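Local coordinates for protein YcaO (Methanopyrus kandleri, PDB 6CIB) that binds adenine nucleotide and magnesium and, as a YcaO-family enzyme, probably takes part in ATP-dependent thioamidation of a peptide backbone, at residues P182-H187 against D302-V307; L206-S211 against G215-G220. One frame throughout, in Å; residues are numbered along the deposited sequence.

Contact 1 of 2, residues P182-H187 against D302-V307; sequences PELEVH and DDLDRV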
loop_
_atom_site.group_PDB
_atom_site.type_symbol
_atom_site.label_atom_id
_atom_site.label_comp_id
_atom_site.label_asym_id
_atom_site.label_seq_id
_atom_site.Cartn_x
_atom_site.Cartn_y
_atom_site.Cartn_z
ATOM N N PRO A 182 7.847 -10.939 -15.866
ATOM C CA PRO A 182 8.061 -10.350 -17.192
ATOM C C PRO A 182 8.121 -8.826 -17.155
ATOM O O PRO A 182 7.486 -8.198 -16.292
ATOM C CB PRO A 182 6.824 -10.804 -17.978
ATOM C CG PRO A 182 5.785 -11.043 -16.942
ATOM C CD PRO A 182 6.525 -11.592 -15.772
ATOM N N GLU A 183 8.889 -8.255 -18.082
ATOM C CA GLU A 183 8.875 -6.817 -18.364
ATOM C C GLU A 183 7.497 -6.396 -18.879
ATOM O O GLU A 183 6.882 -7.109 -19.686
ATOM C CB GLU A 183 9.966 -6.462 -19.386
ATOM C CG GLU A 183 10.019 -4.987 -19.794
ATOM C CD GLU A 183 11.350 -4.557 -20.393
ATOM O OE1 GLU A 183 12.038 -5.384 -21.034
ATOM O OE2 GLU A 183 11.709 -3.369 -20.224
ATOM N N LEU A 184 7.010 -5.254 -18.393
ATOM C CA LEU A 184 5.756 -4.685 -18.885
ATOM C C LEU A 184 6.014 -3.470 -19.778
ATOM O O LEU A 184 6.618 -2.487 -19.339
ATOM C CB LEU A 184 4.795 -4.346 -17.735
ATOM C CG LEU A 184 3.468 -3.686 -18.139
ATOM C CD1 LEU A 184 2.466 -4.670 -18.750
ATOM C CD2 LEU A 184 2.864 -2.984 -16.941
ATOM N N GLU A 185 5.537 -3.556 -21.021
ATOM C CA GLU A 185 5.759 -2.531 -22.045
ATOM C C GLU A 185 4.570 -1.567 -22.071
ATOM O O GLU A 185 3.420 -2.000 -22.132
ATOM C CB GLU A 185 5.960 -3.192 -23.414
ATOM C CG GLU A 185 7.033 -2.562 -24.297
ATOM C CD GLU A 185 8.384 -3.276 -24.224
ATOM O OE1 GLU A 185 8.415 -4.525 -24.137
ATOM O OE2 GLU A 185 9.429 -2.588 -24.273
ATOM N N VAL A 186 4.863 -0.267 -21.998
ATOM C CA VAL A 186 3.846 0.803 -21.935
ATOM C C VAL A 186 4.062 1.828 -23.050
ATOM O O VAL A 186 5.136 1.868 -23.655
ATOM C CB VAL A 186 3.824 1.529 -20.556
ATOM C CG1 VAL A 186 3.334 0.604 -19.450
ATOM C CG2 VAL A 186 5.191 2.112 -20.207
ATOM N N HIS A 187 3.047 2.655 -23.301
ATOM C CA HIS A 187 3.062 3.662 -24.377
ATOM C C HIS A 187 2.549 5.014 -23.885
ATOM O O HIS A 187 2.142 5.145 -22.721
ATOM C CB HIS A 187 2.214 3.185 -25.565
ATOM C CG HIS A 187 2.505 1.779 -25.979
ATOM N ND1 HIS A 187 1.688 0.722 -25.637
ATOM C CD2 HIS A 187 3.543 1.247 -26.669
ATOM C CE1 HIS A 187 2.201 -0.399 -26.115
ATOM N NE2 HIS A 187 3.326 -0.108 -26.746
ATOM N N ASP A 302 -1.635 -3.154 -23.440
ATOM C CA ASP A 302 -2.914 -3.193 -24.166
ATOM C C ASP A 302 -3.530 -4.594 -24.248
ATOM O O ASP A 302 -4.732 -4.721 -24.474
ATOM C CB ASP A 302 -2.763 -2.597 -25.570
ATOM C CG ASP A 302 -1.962 -1.315 -25.571
ATOM O OD1 ASP A 302 -0.712 -1.398 -25.466
ATOM O OD2 ASP A 302 -2.583 -0.234 -25.668
ATOM N N ASP A 303 -2.706 -5.627 -24.064
ATOM C CA ASP A 303 -3.165 -7.016 -24.052
ATOM C C ASP A 303 -3.908 -7.389 -22.766
ATOM O O ASP A 303 -4.627 -8.387 -22.737
ATOM C CB ASP A 303 -1.992 -7.985 -24.275
ATOM C CG ASP A 303 -1.433 -7.942 -25.701
ATOM O OD1 ASP A 303 -2.112 -7.458 -26.636
ATOM O OD2 ASP A 303 -0.294 -8.412 -25.888
ATOM N N LEU A 304 -3.726 -6.598 -21.710
ATOM C CA LEU A 304 -4.360 -6.872 -20.423
ATOM C C LEU A 304 -5.841 -6.490 -20.429
ATOM O O LEU A 304 -6.188 -5.335 -20.673
ATOM C CB LEU A 304 -3.598 -6.184 -19.274
ATOM C CG LEU A 304 -2.104 -6.498 -19.096
ATOM C CD1 LEU A 304 -1.499 -5.642 -17.995
ATOM C CD2 LEU A 304 -1.852 -7.976 -18.823
ATOM N N ASP A 305 -6.703 -7.478 -20.180
ATOM C CA ASP A 305 -8.159 -7.281 -20.100
ATOM C C ASP A 305 -8.536 -6.409 -18.910
ATOM O O ASP A 305 -7.967 -6.558 -17.832
ATOM C CB ASP A 305 -8.888 -8.626 -19.950
ATOM C CG ASP A 305 -8.683 -9.557 -21.136
ATOM O OD1 ASP A 305 -8.904 -9.128 -22.298
ATOM O OD2 ASP A 305 -8.315 -10.733 -20.897
ATOM N N ARG A 306 -9.487 -5.501 -19.114
ATOM C CA ARG A 306 -10.145 -4.819 -18.000
ATOM C C ARG A 306 -11.315 -5.677 -17.545
ATOM O O ARG A 306 -12.382 -5.656 -18.157
ATOM C CB ARG A 306 -10.606 -3.409 -18.385
ATOM C CG ARG A 306 -9.504 -2.363 -18.312
ATOM C CD ARG A 306 -9.999 -1.032 -17.757
ATOM N NE ARG A 306 -10.226 -1.079 -16.309
ATOM C CZ ARG A 306 -10.707 -0.072 -15.577
ATOM N NH1 ARG A 306 -11.026 1.090 -16.141
ATOM N NH2 ARG A 306 -10.876 -0.227 -14.266
ATOM N N VAL A 307 -11.088 -6.455 -16.487
ATOM C CA VAL A 307 -12.090 -7.390 -15.956
ATOM C C VAL A 307 -13.088 -6.616 -15.095
ATOM O O VAL A 307 -14.300 -6.759 -15.256
ATOM C CB VAL A 307 -11.443 -8.555 -15.150
ATOM C CG1 VAL A 307 -12.493 -9.558 -14.687
ATOM C CG2 VAL A 307 -10.370 -9.270 -15.964
#
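Asp302 OD1 comes up to the edge of the His187 imidazole, near the plane of the ring, 3.2 Å from His187 ND1 and 3.1 Å from His187 CE1. One carboxylate oxygen thus faces two neighbouring ring atoms, and the carboxylate plane is turned 37° from that of the imidazole. The CG of His187 is placed beside its own backbone N (chi1 -48°), which swings the ring toward Asp302, and the turn about chi2 brings the ND1–CE1 edge round to OD1. The nearby carboxylate would probably favour a protonated imidazole, though both residues are exposed and solvent would weaken the effect.

The other point of touch is apolar and deeper. Leu184 CD1 meets Leu304 CD1 at 4.2 Å, methyl against methyl, with the two side chains set obliquely. Leu184 has its CG trans to the backbone N (chi1 178°), and this carries its methyl across to the second segment, while Leu304 already departs from its backbone in the direction of Leu184.

Residues 302-307 follow one residue after strand 298-300, starting in the end of a 3-10 turn. Leu304 also rests on Val299 and Leu208. Residues 182-185 are bonded through their backbone both to strand 298-300, in parallel, and to Leu206 and Leu208 of strand 203-209, with helix 241-260 packed on both leucines through Val245 and Pro241.

Contact 2 of 2, residues L206-S211 against G215-G220; sequences LRLLPS and GVYVVG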
loop_
_atom_site.group_PDB
_atom_site.type_symbol
_atom_site.label_atom_id
_atom_site.label_comp_id
_atom_site.label_asym_id
_atom_site.label_seq_id
_atom_site.Cartn_x
_atom_site.Cartn_y
_atom_site.Cartn_z
ATOM N N LEU A 206 10.017 -1.629 -15.729
ATOM C CA LEU A 206 8.665 -2.032 -15.328
ATOM C C LEU A 206 8.464 -3.540 -15.433
ATOM O O LEU A 206 8.965 -4.172 -16.360
ATOM C CB LEU A 206 7.590 -1.285 -16.137
ATOM C CG LEU A 206 7.470 0.232 -15.947
ATOM C CD1 LEU A 206 6.520 0.821 -16.976
ATOM C CD2 LEU A 206 7.030 0.601 -14.535
ATOM N N ARG A 207 7.738 -4.095 -14.462
ATOM C CA ARG A 207 7.423 -5.523 -14.404
ATOM C C ARG A 207 5.947 -5.746 -14.102
ATOM O O ARG A 207 5.369 -5.028 -13.280
ATOM C CB ARG A 207 8.244 -6.221 -13.316
ATOM C CG ARG A 207 9.758 -6.099 -13.415
ATOM C CD ARG A 207 10.330 -6.739 -14.672
ATOM N NE ARG A 207 11.775 -6.500 -14.747
ATOM C CZ ARG A 207 12.368 -5.667 -15.597
ATOM N NH1 ARG A 207 11.657 -4.989 -16.496
ATOM N NH2 ARG A 207 13.688 -5.532 -15.562
ATOM N N LEU A 208 5.342 -6.733 -14.764
ATOM C CA LEU A 208 4.033 -7.228 -14.360
ATOM C C LEU A 208 4.217 -8.422 -13.420
ATOM O O LEU A 208 4.671 -9.489 -13.835
ATOM C CB LEU A 208 3.158 -7.589 -15.570
ATOM C CG LEU A 208 1.683 -7.906 -15.258
ATOM C CD1 LEU A 208 0.876 -6.662 -14.896
ATOM C CD2 LEU A 208 1.028 -8.642 -16.417
ATOM N N LEU A 209 3.881 -8.223 -12.147
ATOM C CA LEU A 209 3.996 -9.273 -11.131
ATOM C C LEU A 209 2.879 -10.288 -11.300
ATOM O O LEU A 209 1.793 -9.927 -11.772
ATOM C CB LEU A 209 3.954 -8.675 -9.721
ATOM C CG LEU A 209 5.269 -8.166 -9.117
ATOM C CD1 LEU A 209 5.697 -6.853 -9.727
ATOM C CD2 LEU A 209 5.137 -7.988 -7.620
ATOM N N PRO A 210 3.137 -11.567 -10.941
ATOM C CA PRO A 210 2.032 -12.527 -10.907
ATOM C C PRO A 210 1.043 -12.150 -9.800
ATOM O O PRO A 210 1.414 -12.076 -8.625
ATOM C CB PRO A 210 2.733 -13.856 -10.595
ATOM C CG PRO A 210 4.002 -13.465 -9.906
ATOM C CD PRO A 210 4.424 -12.214 -10.623
ATOM N N SER A 211 -0.193 -11.869 -10.191
ATOM C CA SER A 211 -1.256 -11.572 -9.243
ATOM C C SER A 211 -2.038 -12.840 -8.924
ATOM O O SER A 211 -2.437 -13.578 -9.829
ATOM C CB SER A 211 -2.182 -10.503 -9.816
ATOM O OG SER A 211 -3.311 -10.294 -8.982
ATOM N N GLY A 215 -8.648 -10.122 -11.919
ATOM C CA GLY A 215 -9.130 -8.768 -12.153
ATOM C C GLY A 215 -8.239 -7.678 -11.574
ATOM O O GLY A 215 -8.459 -6.503 -11.862
ATOM N N VAL A 216 -7.253 -8.058 -10.753
ATOM C CA VAL A 216 -6.327 -7.097 -10.132
ATOM C C VAL A 216 -4.920 -7.306 -10.698
ATOM O O VAL A 216 -4.392 -8.421 -10.668
ATOM C CB VAL A 216 -6.292 -7.201 -8.582
ATOM C CG1 VAL A 216 -5.352 -6.151 -7.982
ATOM C CG2 VAL A 216 -7.681 -7.037 -7.995
ATOM N N TYR A 217 -4.337 -6.230 -11.215
ATOM C CA TYR A 217 -2.973 -6.250 -11.760
ATOM C C TYR A 217 -2.001 -5.629 -10.778
ATOM O O TYR A 217 -2.330 -4.636 -10.137
ATOM C CB TYR A 217 -2.925 -5.517 -13.109
ATOM C CG TYR A 217 -3.797 -6.179 -14.149
ATOM C CD1 TYR A 217 -3.347 -7.310 -14.847
ATOM C CD2 TYR A 217 -5.084 -5.697 -14.420
ATOM C CE1 TYR A 217 -4.147 -7.937 -15.793
ATOM C CE2 TYR A 217 -5.894 -6.318 -15.367
ATOM C CZ TYR A 217 -5.422 -7.433 -16.046
ATOM O OH TYR A 217 -6.213 -8.052 -16.983
ATOM N N VAL A 218 -0.819 -6.230 -10.652
ATOM C CA VAL A 218 0.237 -5.680 -9.801
ATOM C C VAL A 218 1.476 -5.390 -10.654
ATOM O O VAL A 218 1.949 -6.266 -11.393
ATOM C CB VAL A 218 0.576 -6.596 -8.595
ATOM C CG1 VAL A 218 1.616 -5.946 -7.688
ATOM C CG2 VAL A 218 -0.679 -6.926 -7.782
ATOM N N VAL A 219 1.968 -4.151 -10.561
ATOM C CA VAL A 219 3.125 -3.678 -11.328
ATOM C C VAL A 219 4.253 -3.292 -10.372
ATOM O O VAL A 219 4.017 -2.666 -9.343
ATOM C CB VAL A 219 2.750 -2.493 -12.270
ATOM C CG1 VAL A 219 3.970 -1.867 -12.944
ATOM C CG2 VAL A 219 1.768 -2.945 -13.338
ATOM N N GLY A 220 5.470 -3.692 -10.722
ATOM C CA GLY A 220 6.674 -3.263 -10.027
ATOM C C GLY A 220 7.536 -2.409 -10.931
ATOM O O GLY A 220 7.597 -2.638 -12.142
HETATM O O HOH W 1 -0.491 -8.486 -12.303
#
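The beta hairpin of strands 203-209 and 217-224 is joined here close to its turn. Arg207 and Gly220 form an antiparallel hydrogen-bonded pair: Arg207 N donates to Gly220 O (2.7 Å) and Gly220 N returns a bond to Arg207 O (2.9 Å). Further on, Leu209 N reaches Val218 O at 2.9 Å. Nearer the turn a water takes over, giving a proton to Leu209 O and accepting one from Val218 N, each at 2.8 Å. Beyond it Ser211 OG sits 2.7 Å from Val216 O, but Val213 O competes for its one proton.

On one face Leu208 CD1 lies 4.1 Å from Val219 CG2, the two side chains crossing at about a right angle. With CG trans to its backbone N (chi1 -171°), Leu208 sends this methyl over the partner strand, where it also meets the Tyr217 ring obliquely; Tyr217 OH is hydrogen-bonded to Asp305 O. On the other face Leu209 CD2 packs on Val218 CG1, while Leu209 CD1 presses against Gly220 N, 3.3 Å away, over a residue without a side chain.

The backbone groups facing each other across the hairpin are therefore met by direct bonds and, where the strands separate, by water, with mainly aliphatic side chains packed over both faces.

In the fold
Contact 2 is the more buried of the two and lies nested within the chain closed by contact 1; their centres are about 9 Å apart. It holds neighbouring strands of one hairpin largely through backbone bonds, whereas contact 1 brings together distant parts of the chain through side chains alone, half of them at the surface. The two are joined directly: Pro182 O lies 3.0 Å from Leu208 N, probably hydrogen-bonded, which sets 182-187 beside 206-211. Apolar packing is common to both, but the aspartate and histidine belong to the exposed end of contact 1, while contact 2 lies nearer the nucleotide site without touching it, the side chain of Val218 being about 11 Å from bound ADP.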